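Local coordinates for protein 5-carboxymethyl-2-hydroxymuconate semialdehyde dehydrogenase (Thermus thermophilus, PDB 2D4E) that probably oxidises 5-carboxymethyl-2-hydroxymuconate semialdehyde to the corresponding carboxylic acid, passing the electrons to bound NAD, at residues 168-173 against 193-198. Numbering follows the deposited sequence.
Sequences IITPWN and VVLKPA. With NAD (nicotinamide-adenine-dinucleotide), chain K.
Ile168 and Leu195 pair in parallel in a beta-alpha-beta unit of the Rossmann-type NAD-binding domain of this aldehyde dehydrogenase. Ile168 N donates to Val194 O (2.9 Å), and Lys196 N returns a nearly straight bond to Ile168 O (2.8 Å, 170° at the hydrogen). Beyond the ladder, Thr170 N gives Lys196 O a weak bond of 3.4 Å. On the Ile168 face, its CD1 meets Val193 CG1 at 3.5 Å, while its CG2 touches Leu195 CD1 at 3.8 Å. A water ties together the loops that follow the two strands: it donates to Pro171 O, accepts from Ala198 N and bonds Thr170 OG1. Lys196 lies on the other face, with Ile169. Its chain bends at chi2 and chi3 (-54° and -70°), bringing NZ to NAD O2B (2.8 Å) and Pro197 O. The adenosine ribose is gripped further by Thr170 O, which accepts from O3B. Trp172 CB rests on Ala198 CB at 3.5 Å, and the indole extends away with NE1 close to phosphate oxygen O1N of NAD. An alanine in place of Trp172 would probably open a gap beside this phosphate and leave Trp200, His352 and Phe411 without the ring they pack on. Gly227 O also accepts from Lys196 NZ. Helix 175-188 packs on Ile168, and helix 229-238 packs on Ile169 and Lys196. The pair lies inside the parallel sheet, with strand 222-224 beside 193-196 and strand 244-248 beside 166-169.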
# COMPACT_ATOMS: atom_id res chain seq x y z
N ILE C 168 23.43 -6.75 16.38
CA ILE C 168 23.60 -5.36 15.97
C ILE C 168 25.03 -4.89 16.21
O ILE C 168 25.48 -4.77 17.35
CB ILE C 168 22.58 -4.47 16.73
CG1 ILE C 168 21.16 -4.97 16.43
CG2 ILE C 168 22.72 -2.99 16.34
CD1 ILE C 168 20.05 -4.26 17.19
N ILE C 169 25.76 -4.66 15.12
CA ILE C 169 27.16 -4.22 15.18
C ILE C 169 27.27 -2.77 14.69
O ILE C 169 27.01 -2.48 13.52
CB ILE C 169 28.03 -5.17 14.33
CG1 ILE C 169 27.78 -6.62 14.78
CG2 ILE C 169 29.49 -4.85 14.50
CD1 ILE C 169 28.50 -7.67 13.95
N THR C 170 27.66 -1.87 15.58
CA THR C 170 27.72 -0.44 15.29
C THR C 170 29.09 0.24 15.29
O THR C 170 30.05 -0.28 15.84
CB THR C 170 26.80 0.29 16.26
OG1 THR C 170 27.10 -0.15 17.60
CG2 THR C 170 25.35 -0.04 15.95
N PRO C 171 29.18 1.44 14.67
CA PRO C 171 30.40 2.24 14.56
C PRO C 171 30.67 3.16 15.75
O PRO C 171 29.80 3.38 16.59
CB PRO C 171 30.17 3.02 13.27
CG PRO C 171 28.71 3.32 13.35
CD PRO C 171 28.10 2.01 13.84
N TRP C 172 31.89 3.70 15.79
CA TRP C 172 32.30 4.56 16.90
C TRP C 172 31.91 6.03 16.90
O TRP C 172 32.01 6.68 17.93
CB TRP C 172 33.83 4.49 17.07
CG TRP C 172 34.61 4.79 15.81
CD1 TRP C 172 35.28 3.89 15.02
CD2 TRP C 172 34.79 6.07 15.18
NE1 TRP C 172 35.85 4.53 13.95
CE2 TRP C 172 35.57 5.87 14.02
CE3 TRP C 172 34.36 7.37 15.49
CZ2 TRP C 172 35.93 6.91 13.16
CZ3 TRP C 172 34.72 8.41 14.63
CH2 TRP C 172 35.50 8.18 13.48
N ASN C 173 31.45 6.56 15.77
CA ASN C 173 31.14 7.99 15.72
C ASN C 173 29.88 8.46 16.45
O ASN C 173 29.91 9.50 17.10
CB ASN C 173 31.13 8.47 14.26
CG ASN C 173 29.94 7.99 13.47
OD1 ASN C 173 29.52 6.84 13.59
ND2 ASN C 173 29.38 8.87 12.65
N VAL C 193 17.71 -9.04 20.99
CA VAL C 193 18.93 -8.38 20.53
C VAL C 193 20.24 -8.66 21.26
O VAL C 193 20.27 -8.91 22.46
CB VAL C 193 18.69 -6.85 20.56
CG1 VAL C 193 19.97 -6.10 20.20
CG2 VAL C 193 17.54 -6.49 19.63
N VAL C 194 21.33 -8.61 20.49
CA VAL C 194 22.67 -8.75 21.02
C VAL C 194 23.46 -7.63 20.34
O VAL C 194 23.76 -7.70 19.15
CB VAL C 194 23.34 -10.10 20.67
CG1 VAL C 194 24.79 -10.07 21.17
CG2 VAL C 194 22.59 -11.25 21.33
N LEU C 195 23.79 -6.59 21.10
CA LEU C 195 24.54 -5.45 20.59
C LEU C 195 26.05 -5.59 20.79
O LEU C 195 26.50 -5.98 21.87
CB LEU C 195 24.04 -4.17 21.26
CG LEU C 195 24.81 -2.87 21.01
CD1 LEU C 195 24.64 -2.43 19.56
CD2 LEU C 195 24.30 -1.79 21.95
N LYS C 196 26.81 -5.27 19.75
CA LYS C 196 28.28 -5.31 19.81
C LYS C 196 28.73 -3.94 19.28
O LYS C 196 28.89 -3.76 18.07
CB LYS C 196 28.84 -6.43 18.91
CG LYS C 196 30.15 -7.04 19.41
CD LYS C 196 31.25 -6.00 19.65
CE LYS C 196 31.77 -5.40 18.34
NZ LYS C 196 32.74 -4.28 18.55
N PRO C 197 28.92 -2.97 20.18
CA PRO C 197 29.33 -1.61 19.81
C PRO C 197 30.81 -1.42 19.50
O PRO C 197 31.66 -2.18 19.95
CB PRO C 197 28.90 -0.80 21.03
CG PRO C 197 29.23 -1.75 22.15
CD PRO C 197 28.69 -3.08 21.63
N ALA C 198 31.10 -0.37 18.73
CA ALA C 198 32.48 -0.03 18.36
C ALA C 198 33.35 0.06 19.60
O ALA C 198 32.94 0.64 20.61
CB ALA C 198 32.50 1.29 17.61
PA NAD K . 34.19 -0.50 11.37
O1A NAD K . 35.53 -1.06 11.54
O2A NAD K . 33.45 -1.14 10.27
O5B NAD K . 33.25 -0.64 12.69
C5B NAD K . 31.84 -1.02 12.69
C4B NAD K . 31.67 -2.21 13.62
O4B NAD K . 32.31 -3.30 12.92
C3B NAD K . 32.45 -2.10 14.96
O3B NAD K . 31.56 -2.31 16.08
C2B NAD K . 33.54 -3.17 14.81
O2B NAD K . 33.94 -3.76 16.06
C1B NAD K . 32.89 -4.14 13.85
N9A NAD K . 33.85 -4.98 13.16
C8A NAD K . 35.08 -4.64 12.63
N7A NAD K . 35.73 -5.69 12.05
C5A NAD K . 34.83 -6.74 12.23
C6A NAD K . 34.89 -8.13 11.85
N6A NAD K . 35.94 -8.67 11.21
N1A NAD K . 33.80 -8.92 12.20
C2A NAD K . 32.72 -8.35 12.87
N3A NAD K . 32.57 -7.09 13.25
C4A NAD K . 33.66 -6.32 12.91
O3 NAD K . 34.35 1.00 11.16
PN NAD K . 33.95 2.36 11.87
O1N NAD K . 35.21 3.11 12.02
O2N NAD K . 33.21 2.06 13.11
O5D NAD K . 33.15 2.86 10.64
C5D NAD K . 32.84 4.19 10.29
C4D NAD K . 32.16 3.85 9.00
O4D NAD K . 30.76 3.57 9.19
C3D NAD K . 32.32 4.83 7.85
O3D NAD K . 32.75 4.20 6.63
C2D NAD K . 30.93 5.45 7.80
O2D NAD K . 30.65 5.97 6.48
C1D NAD K . 30.06 4.28 8.20
N1N NAD K . 28.73 4.67 8.69
C2N NAD K . 27.72 4.40 7.78
C3N NAD K . 26.44 4.76 8.16
C7N NAD K . 25.24 4.54 7.24
O7N NAD K . 24.14 4.87 7.64
N7N NAD K . 25.42 3.99 6.03
C4N NAD K . 26.17 5.40 9.46
C5N NAD K . 27.31 5.61 10.29
C6N NAD K . 28.60 5.28 9.98
O HOH W 1 28.82 1.74 18.32